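Local coordinates for ABC transporter substrate-binding protein (Streptococcus pneumoniae, PDB 4OHN), which binds histidine as the substrate-binding component of an ABC uptake transporter, probably handing the amino acid to its membrane partner for import, at residues Ala50-Tyr55 with Leu80-Tyr85; Ala96-Tyr101 with Lys221-Ala226. All coordinates share one frame; numbering follows the deposited sequence.

Interaction 1: Ala50-Tyr55 with Leu80-Tyr85. With HIS (histidine), chain B; ACT (acetate ion), chain D.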
ATOM      1  N   ALA A  50       7.436 -15.341   4.898  1.00  9.81           N
ATOM      2  CA  ALA A  50       7.817 -16.482   4.068  1.00  9.90           C
ATOM      3  C   ALA A  50       9.094 -16.211   3.271  1.00  9.88           C
ATOM      4  O   ALA A  50       9.925 -17.098   3.100  1.00 11.84           O
ATOM      5  CB  ALA A  50       6.679 -16.849   3.128  1.00 10.63           C
ATOM      6  N   VAL A  51       9.265 -14.987   2.788  1.00  9.62           N
ATOM      7  CA  VAL A  51      10.504 -14.624   2.091  1.00  9.31           C
ATOM      8  C   VAL A  51      11.707 -14.765   3.012  1.00 10.12           C
ATOM      9  O   VAL A  51      12.703 -15.404   2.670  1.00 11.28           O
ATOM     10  CB  VAL A  51      10.417 -13.179   1.531  1.00  9.71           C
ATOM     11  CG1 VAL A  51      11.810 -12.585   1.247  1.00 10.03           C
ATOM     12  CG2 VAL A  51       9.524 -13.157   0.282  1.00 10.06           C
ATOM     13  N   PHE A  52      11.622 -14.165   4.196  1.00  9.60           N
ATOM     14  CA  PHE A  52      12.783 -14.153   5.070  1.00 10.82           C
ATOM     15  C   PHE A  52      13.025 -15.497   5.749  1.00 11.84           C
ATOM     16  O   PHE A  52      14.163 -15.812   6.087  1.00 12.86           O
ATOM     17  CB  PHE A  52      12.745 -12.921   5.974  1.00 10.57           C
ATOM     18  CG  PHE A  52      13.075 -11.683   5.200  1.00  8.91           C
ATOM     19  CD1 PHE A  52      14.362 -11.510   4.687  1.00 10.90           C
ATOM     20  CD2 PHE A  52      12.108 -10.755   4.899  1.00  9.37           C
ATOM     21  CE1 PHE A  52      14.672 -10.391   3.914  1.00 10.63           C
ATOM     22  CE2 PHE A  52      12.402  -9.666   4.119  1.00 10.07           C
ATOM     23  CZ  PHE A  52      13.671  -9.478   3.615  1.00 10.31           C
ATOM     24  N   GLU A  53      11.991 -16.325   5.853  1.00 11.22           N
ATOM     25  CA  GLU A  53      12.135 -17.710   6.292  1.00 14.02           C
ATOM     26  C   GLU A  53      13.121 -18.479   5.415  1.00 11.88           C
ATOM     27  O   GLU A  53      13.822 -19.364   5.906  1.00 16.41           O
ATOM     28  CB  GLU A  53      10.765 -18.412   6.255  1.00 14.22           C
ATOM     29  CG  GLU A  53      10.700 -19.797   6.868  1.00 18.64           C
ATOM     30  CD  GLU A  53      11.160 -20.954   5.962  1.00 36.34           C
ATOM     31  OE1 GLU A  53      11.225 -20.855   4.707  1.00 17.84           O
ATOM     32  OE2 GLU A  53      11.438 -22.023   6.537  1.00 21.27           O
ATOM     33  N   LYS A  54      13.163 -18.167   4.123  0.59 12.62           N
ATOM     34  CA  LYS A  54      14.072 -18.862   3.208  0.59 12.25           C
ATOM     35  C   LYS A  54      15.536 -18.655   3.614  0.59 12.59           C
ATOM     36  O   LYS A  54      16.394 -19.441   3.213  0.59 13.14           O
ATOM     37  CB  LYS A  54      13.896 -18.390   1.750  0.59 14.82           C
ATOM     38  CG  LYS A  54      12.532 -18.643   1.079  0.59 12.31           C
ATOM     39  CD  LYS A  54      12.255 -20.109   0.772  0.59 12.68           C
ATOM     40  CE  LYS A  54      10.901 -20.291   0.091  0.59 13.35           C
ATOM     41  NZ  LYS A  54      10.653 -21.694  -0.333  0.59 17.87           N
ATOM     42  N   TYR A  55      15.817 -17.602   4.387  1.00 13.18           N
ATOM     43  CA  TYR A  55      17.180 -17.235   4.777  1.00 14.45           C
ATOM     44  C   TYR A  55      17.413 -17.340   6.280  1.00 15.57           C
ATOM     45  O   TYR A  55      18.465 -16.937   6.780  1.00 16.32           O
ATOM     46  CB  TYR A  55      17.483 -15.791   4.309  1.00 13.94           C
ATOM     47  CG  TYR A  55      17.233 -15.616   2.831  1.00 12.92           C
ATOM     48  CD1 TYR A  55      18.064 -16.213   1.904  1.00 13.18           C
ATOM     49  CD2 TYR A  55      16.143 -14.896   2.369  1.00 11.30           C
ATOM     50  CE1 TYR A  55      17.827 -16.093   0.543  1.00 12.06           C
ATOM     51  CE2 TYR A  55      15.884 -14.763   1.018  1.00 11.88           C
ATOM     52  CZ  TYR A  55      16.735 -15.369   0.106  1.00 11.39           C
ATOM     53  OH  TYR A  55      16.537 -15.279  -1.250  1.00 13.51           O
ATOM     54  N   LEU A  80      13.265  -1.863   5.059  1.00  8.33           N
ATOM     55  CA  LEU A  80      12.375  -2.035   3.924  1.00  7.99           C
ATOM     56  C   LEU A  80      11.075  -1.353   4.207  1.00  8.01           C
ATOM     57  O   LEU A  80      10.669  -1.229   5.363  1.00  8.94           O
ATOM     58  CB  LEU A  80      12.071  -3.512   3.696  1.00  8.24           C
ATOM     59  CG  LEU A  80      13.228  -4.415   3.268  1.00  8.90           C
ATOM     60  CD1 LEU A  80      12.774  -5.844   3.285  1.00  9.83           C
ATOM     61  CD2 LEU A  80      13.714  -4.036   1.876  1.00 10.95           C
ATOM     62  N   ILE A  81      10.438  -0.885   3.150  1.00  7.90           N
ATOM     63  CA  ILE A  81       9.042  -0.461   3.174  1.00  7.46           C
ATOM     64  C   ILE A  81       8.251  -1.558   2.448  1.00  8.57           C
ATOM     65  O   ILE A  81       8.478  -1.820   1.267  1.00  8.68           O
ATOM     66  CB  ILE A  81       8.825   0.892   2.486  1.00  8.31           C
ATOM     67  CG1 ILE A  81       9.696   1.987   3.121  1.00  9.49           C
ATOM     68  CG2 ILE A  81       7.343   1.272   2.509  1.00  8.74           C
ATOM     69  CD1 ILE A  81       9.744   3.278   2.331  1.00 10.75           C
ATOM     70  N   TRP A  82       7.333  -2.202   3.155  1.00  7.67           N
ATOM     71  CA  TRP A  82       6.622  -3.365   2.596  1.00  7.19           C
ATOM     72  C   TRP A  82       5.224  -3.344   3.191  1.00  6.73           C
ATOM     73  O   TRP A  82       5.029  -3.743   4.351  1.00  8.51           O
ATOM     74  CB  TRP A  82       7.367  -4.669   2.943  1.00  8.43           C
ATOM     75  CG  TRP A  82       6.936  -5.868   2.149  1.00  8.20           C
ATOM     76  CD1 TRP A  82       5.721  -6.075   1.563  1.00  8.45           C
ATOM     77  CD2 TRP A  82       7.715  -7.031   1.894  1.00  8.23           C
ATOM     78  NE1 TRP A  82       5.716  -7.302   0.927  1.00  7.61           N
ATOM     79  CE2 TRP A  82       6.931  -7.905   1.136  1.00  8.50           C
ATOM     80  CE3 TRP A  82       9.033  -7.404   2.208  1.00  9.07           C
ATOM     81  CZ2 TRP A  82       7.421  -9.118   0.675  1.00  9.44           C
ATOM     82  CZ3 TRP A  82       9.509  -8.623   1.747  1.00  9.89           C
ATOM     83  CH2 TRP A  82       8.708  -9.450   0.996  1.00 10.53           C
ATOM     84  N   ASN A  83       4.271  -2.823   2.420  1.00  7.18           N
ATOM     85  CA  ASN A  83       2.926  -2.515   2.912  1.00  6.97           C
ATOM     86  C   ASN A  83       2.091  -1.955   1.782  1.00  7.40           C
ATOM     87  O   ASN A  83       1.670  -0.801   1.799  1.00  7.92           O
ATOM     88  CB  ASN A  83       3.032  -1.473   4.040  1.00  7.37           C
ATOM     89  CG  ASN A  83       1.722  -1.154   4.727  1.00  6.64           C
ATOM     90  OD1 ASN A  83       1.309   0.011   4.744  1.00  7.86           O
ATOM     91  ND2 ASN A  83       1.091  -2.148   5.339  1.00  8.26           N
ATOM     92  N   GLY A  84       1.821  -2.756   0.771  1.00  7.45           N
ATOM     93  CA  GLY A  84       1.139  -2.232  -0.400  1.00  8.14           C
ATOM     94  C   GLY A  84       1.812  -0.979  -0.930  1.00  7.40           C
ATOM     95  O   GLY A  84       1.136   0.013  -1.245  1.00  8.72           O
ATOM     96  N   TYR A  85       3.137  -1.041  -1.045  1.00  7.42           N
ATOM     97  CA  TYR A  85       3.921   0.125  -1.418  1.00  7.74           C
ATOM     98  C   TYR A  85       3.966   0.227  -2.946  1.00  8.63           C
ATOM     99  O   TYR A  85       4.599  -0.595  -3.627  1.00  9.22           O
ATOM    100  CB  TYR A  85       5.314   0.015  -0.809  1.00  8.10           C
ATOM    101  CG  TYR A  85       6.233   1.213  -0.926  1.00  9.07           C
ATOM    102  CD1 TYR A  85       5.782   2.516  -0.760  1.00  8.94           C
ATOM    103  CD2 TYR A  85       7.585   1.031  -1.127  1.00 10.20           C
ATOM    104  CE1 TYR A  85       6.655   3.595  -0.817  1.00  9.77           C
ATOM    105  CE2 TYR A  85       8.456   2.096  -1.188  1.00 10.92           C
ATOM    106  CZ  TYR A  85       7.990   3.373  -1.038  1.00  9.81           C
ATOM    107  OH  TYR A  85       8.888   4.394  -1.115  1.00 11.32           O
TER
HETATM  108  N   HIS B 301      -0.336   2.243  -2.136  1.00  8.28           N
HETATM  109  CA  HIS B 301      -0.260   3.576  -1.490  1.00  7.98           C
HETATM  110  C   HIS B 301       1.179   4.006  -1.310  1.00  8.26           C
HETATM  111  O   HIS B 301       2.097   3.225  -1.651  1.00  8.50           O
HETATM  112  CB  HIS B 301      -1.081   3.646  -0.180  1.00  7.45           C
HETATM  113  CG  HIS B 301      -0.481   3.011   1.040  1.00  7.25           C
HETATM  114  ND1 HIS B 301      -0.657   3.571   2.295  1.00  6.84           N
HETATM  115  CD2 HIS B 301       0.188   1.849   1.244  1.00  7.55           C
HETATM  116  CE1 HIS B 301      -0.095   2.798   3.203  1.00  6.96           C
HETATM  117  NE2 HIS B 301       0.420   1.742   2.594  1.00  7.10           N
HETATM  118  OXT HIS B 301       1.378   5.145  -0.837  1.00  8.77           O
HETATM  119  C   ACT D 303       8.727   7.820  -0.938  1.00 53.77           C
HETATM  120  O   ACT D 303       7.964   6.874  -0.701  1.00 16.45           O
HETATM  121  OXT ACT D 303       8.193   8.948  -0.919  1.00 25.33           O
HETATM  122  CH3 ACT D 303      10.180   7.598  -1.231  1.00 30.98           C
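Leu-80 meets Phe-52 through a single branch: CD1 lies 3.8 Å from Phe-52 CZ, near the plane of the phenyl ring, so the methyl touches the ring's edge. The two side chains arrive from opposite directions, one from strand 80-81, the other from helix 43-53. Val-51 CG1 sits 4.0 Å above the plane of the Phe-52 ring, over its centre, which backs one face and probably limits the ring's rotation.

Trp-82 touches both helix residues. With CG anti to the backbone N (chi1 -165°), the outer rim of its six-membered ring is carried to the pair: CH2 stands 3.9 Å from Val-51 CG2, which lies at the indole edge, and CZ3 lies 3.9 Å from Phe-52 CE2 in an oblique meeting of the rings. All four side chains are buried and apolar where they touch, and Ile-20 and Ile-22 of strand 19-24 add to the same core. This is the helix-on-sheet packing of an alpha/beta lobe in a family 3 solute-binding protein, with strand 80-81 parallel to strand 19-24 and helix 43-53 laid against them.

Beyond Trp-82 the chain turns into the ligand pocket. Asn-83 OD1 accepts a bond from NE2 of the bound histidine at 2.9 Å, with an N-H...O angle of 148°. Gly-84, whose positive phi by itself favours glycine, offers its carbonyl O to the ligand's amino N at 2.8 Å. Tyr-85 OH donates to an acetate O at 2.7 Å, in the plane of the phenol ring; that acetate probably came from the crystallisation liquor.

Interaction 2: Ala96-Tyr101 with Lys221-Ala226; sequences AFSNSY and KKINEA
Asn-224 OD1 accepts the backbone N-H of Asn-99 at 2.8 Å. The bond is fairly straight (157° at the hydrogen), its donor somewhat tilted from the carbonyl plane. The two asparagine side chains cross at about a right angle, yet their amide planes lie only 19° apart and stack, with Asn-99 CG 3.8 Å from Asn-224 CG. Asn-224 CG stands beside its own backbone N (chi1 -70°), an orientation that extends the amide from the helix toward the chain at Ser-98 and Asn-99. Its other end is used as well: ND2 donates to a water at 3.0 Å, and this water donates in turn to Phe-97 O at 2.8 Å. One amide thus bonds to the chain at two points, once directly and once through the water. Ser-98 adds an apolar touch, CB to Ile-223 CG2 at 4.0 Å, while its OG donates to the carbonyl O of the next residue, Asn-99, at 2.8 Å.

Ser-98 bonds Val-210 of strand 206-212 through its backbone and also through OG, which meets Val-210 N. Helix 217-232 lies against the chain just past strand 96-97, and from it Ile-223 reaches Phe-52 of helix 43-53.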
ATOM      1  N   ALA A  96      15.050   1.936  -4.093  1.00 13.81           N
ATOM      2  CA  ALA A  96      15.075   0.798  -5.009  1.00 12.98           C
ATOM      3  C   ALA A  96      13.874  -0.089  -4.736  1.00 11.88           C
ATOM      4  O   ALA A  96      13.344  -0.100  -3.622  1.00 13.41           O
ATOM      5  CB  ALA A  96      16.353   0.005  -4.852  1.00 15.03           C
ATOM      6  N   PHE A  97      13.440  -0.825  -5.749  1.00 12.27           N
ATOM      7  CA  PHE A  97      12.324  -1.746  -5.625  1.00 11.55           C
ATOM      8  C   PHE A  97      12.680  -3.167  -6.035  1.00 10.37           C
ATOM      9  O   PHE A  97      13.410  -3.398  -6.988  1.00 13.06           O
ATOM     10  CB  PHE A  97      11.126  -1.285  -6.471  1.00 12.02           C
ATOM     11  CG  PHE A  97      10.411  -0.078  -5.922  1.00 12.91           C
ATOM     12  CD1 PHE A  97      10.642   1.168  -6.453  1.00 15.36           C
ATOM     13  CD2 PHE A  97       9.493  -0.201  -4.904  1.00 10.87           C
ATOM     14  CE1 PHE A  97       9.973   2.288  -5.956  1.00 14.74           C
ATOM     15  CE2 PHE A  97       8.826   0.911  -4.396  1.00 11.36           C
ATOM     16  CZ  PHE A  97       9.057   2.154  -4.936  1.00 13.00           C
ATOM     17  N   SER A  98      12.099  -4.110  -5.302  1.00 10.30           N
ATOM     18  CA  SER A  98      11.994  -5.496  -5.764  1.00 10.30           C
ATOM     19  C   SER A  98      11.148  -5.550  -7.031  1.00  9.76           C
ATOM     20  O   SER A  98      10.525  -4.571  -7.447  1.00 11.05           O
ATOM     21  CB  SER A  98      11.335  -6.373  -4.704  1.00  9.42           C
ATOM     22  OG  SER A  98       9.949  -6.064  -4.569  1.00  9.73           O
ATOM     23  N   ASN A  99      11.108  -6.723  -7.644  1.00 10.30           N
ATOM     24  CA  ASN A  99      10.078  -7.009  -8.624  1.00 10.84           C
ATOM     25  C   ASN A  99       8.701  -6.769  -7.980  1.00 10.44           C
ATOM     26  O   ASN A  99       8.510  -6.943  -6.777  1.00 11.02           O
ATOM     27  CB  ASN A  99      10.170  -8.458  -9.116  1.00 11.66           C
ATOM     28  CG  ASN A  99      11.290  -8.674 -10.069  1.00 12.47           C
ATOM     29  OD1 ASN A  99      11.848  -7.745 -10.618  1.00 13.94           O
ATOM     30  ND2 ASN A  99      11.599  -9.922 -10.321  1.00 14.48           N
ATOM     31  N   SER A 100       7.738  -6.385  -8.799  0.51 11.36           N
ATOM     32  CA  SER A 100       6.385  -6.186  -8.309  0.51 11.74           C
ATOM     33  C   SER A 100       5.669  -7.524  -8.096  0.51 12.46           C
ATOM     34  O   SER A 100       5.886  -8.485  -8.833  0.51 13.13           O
ATOM     35  CB  SER A 100       5.608  -5.272  -9.253  0.51 22.74           C
ATOM     36  OG  SER A 100       6.200  -3.977  -9.308  0.51 19.01           O
ATOM     37  N   TYR A 101       4.796  -7.580  -7.095  1.00 10.49           N
ATOM     38  CA  TYR A 101       4.146  -8.844  -6.730  1.00 12.40           C
ATOM     39  C   TYR A 101       2.636  -8.833  -6.832  1.00 12.37           C
ATOM     40  O   TYR A 101       2.015  -9.879  -6.667  1.00 15.50           O
ATOM     41  CB  TYR A 101       4.601  -9.318  -5.341  1.00 11.57           C
ATOM     42  CG  TYR A 101       4.296  -8.360  -4.232  1.00  9.86           C
ATOM     43  CD1 TYR A 101       3.075  -8.378  -3.592  1.00 10.71           C
ATOM     44  CD2 TYR A 101       5.229  -7.405  -3.833  1.00  9.92           C
ATOM     45  CE1 TYR A 101       2.785  -7.479  -2.569  1.00 10.19           C
ATOM     46  CE2 TYR A 101       4.941  -6.501  -2.820  1.00 10.46           C
ATOM     47  CZ  TYR A 101       3.720  -6.540  -2.210  1.00 10.02           C
ATOM     48  OH  TYR A 101       3.402  -5.672  -1.185  1.00  9.64           O
ATOM     49  N   LYS A 221      17.840  -8.542  -4.565  0.54 10.07           N
ATOM     50  CA  LYS A 221      17.988  -9.819  -5.262  0.54 10.71           C
ATOM     51  C   LYS A 221      17.463 -10.972  -4.432  0.54 10.45           C
ATOM     52  O   LYS A 221      16.789 -11.860  -4.945  0.54  9.58           O
ATOM     53  CB  LYS A 221      19.449 -10.093  -5.611  0.54 15.68           C
ATOM     54  CG  LYS A 221      20.015  -9.142  -6.608  0.54 10.86           C
ATOM     55  CD  LYS A 221      21.420  -9.536  -7.010  0.54 21.65           C
ATOM     56  CE  LYS A 221      22.018  -8.526  -7.964  0.54 29.09           C
ATOM     57  NZ  LYS A 221      22.495  -7.320  -7.238  0.54 27.42           N
ATOM     58  N   LYS A 222      17.776 -10.974  -3.145  1.00  9.71           N
ATOM     59  CA  LYS A 222      17.313 -12.046  -2.262  1.00  9.48           C
ATOM     60  C   LYS A 222      15.794 -12.073  -2.122  1.00 10.07           C
ATOM     61  O   LYS A 222      15.186 -13.151  -2.024  1.00 10.67           O
ATOM     62  CB  LYS A 222      18.001 -11.969  -0.898  1.00  9.68           C
ATOM     63  CG  LYS A 222      19.496 -12.194  -0.983  1.00 12.19           C
ATOM     64  CD  LYS A 222      19.851 -13.514  -1.675  1.00 14.20           C
ATOM     65  CE  LYS A 222      21.324 -13.847  -1.558  1.00 11.97           C
ATOM     66  NZ  LYS A 222      21.683 -14.961  -2.485  1.00 13.76           N
ATOM     67  N   ILE A 223      15.154 -10.913  -2.105  1.00  9.07           N
ATOM     68  CA  ILE A 223      13.697 -10.872  -2.078  1.00  8.74           C
ATOM     69  C   ILE A 223      13.186 -11.461  -3.396  1.00 10.39           C
ATOM     70  O   ILE A 223      12.296 -12.317  -3.402  1.00  9.75           O
ATOM     71  CB  ILE A 223      13.190  -9.433  -1.873  1.00  8.97           C
ATOM     72  CG1 ILE A 223      13.576  -8.938  -0.483  1.00  9.58           C
ATOM     73  CG2 ILE A 223      11.687  -9.362  -2.116  1.00  9.75           C
ATOM     74  CD1 ILE A 223      13.414  -7.439  -0.315  1.00 10.46           C
ATOM     75  N   ASN A 224      13.739 -11.033  -4.524  1.00  8.84           N
ATOM     76  CA  ASN A 224      13.272 -11.540  -5.821  1.00  9.13           C
ATOM     77  C   ASN A 224      13.468 -13.046  -5.961  1.00 10.11           C
ATOM     78  O   ASN A 224      12.583 -13.752  -6.483  1.00 10.54           O
ATOM     79  CB  ASN A 224      13.985 -10.810  -6.949  1.00  9.61           C
ATOM     80  CG  ASN A 224      13.568  -9.358  -7.087  1.00 10.59           C
ATOM     81  OD1 ASN A 224      12.466  -8.966  -6.667  1.00 10.85           O
ATOM     82  ND2 ASN A 224      14.434  -8.538  -7.672  1.00 11.28           N
ATOM     83  N   GLU A 225      14.610 -13.559  -5.532  1.00  9.16           N
ATOM     84  CA  GLU A 225      14.855 -15.002  -5.604  1.00 10.16           C
ATOM     85  C   GLU A 225      13.862 -15.758  -4.750  1.00 10.58           C
ATOM     86  O   GLU A 225      13.391 -16.838  -5.150  1.00 11.76           O
ATOM     87  CB  GLU A 225      16.273 -15.320  -5.150  1.00  9.38           C
ATOM     88  CG  GLU A 225      17.343 -14.832  -6.116  1.00  9.68           C
ATOM     89  CD  GLU A 225      18.727 -14.866  -5.563  1.00 11.53           C
ATOM     90  OE1 GLU A 225      18.965 -15.381  -4.452  1.00 13.81           O
ATOM     91  OE2 GLU A 225      19.632 -14.367  -6.282  1.00 14.21           O
ATOM     92  N   ALA A 226      13.538 -15.235  -3.570  1.00 10.85           N
ATOM     93  CA  ALA A 226      12.550 -15.883  -2.726  1.00  9.54           C
ATOM     94  C   ALA A 226      11.171 -15.860  -3.389  1.00  9.41           C
ATOM     95  O   ALA A 226      10.426 -16.854  -3.299  1.00  9.96           O
ATOM     96  CB  ALA A 226      12.495 -15.216  -1.383  1.00  9.42           C
TER
HETATM   97  O   HOH W   1      14.219  -5.641  -8.499  1.00 15.39           O

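Interactions 1 and 2 lie with their centres about 9 Å apart, on the same side of the chain's centre, and follow one another in sequence: 50-55 with 80-85 closes before 96-101 opens. Strands 80-81 and 96-97 both pair antiparallel with strand 206-212, so both contacts reach one sheet. The contacts also touch directly. Tyr-55 OH lies 2.6 Å from Lys-222 O, a probable hydrogen bond to helix 217-232, and Val-51 CG1 is 3.8 Å from Ala-226 CB. Nearer the pocket, the rings of Tyr-85 and Phe-97 meet, connecting interaction 2 to the histidine-binding loop of interaction 1. Together the contacts pack helices 43-53 and 217-232 against the part of the sheet that leads into the histidine pocket.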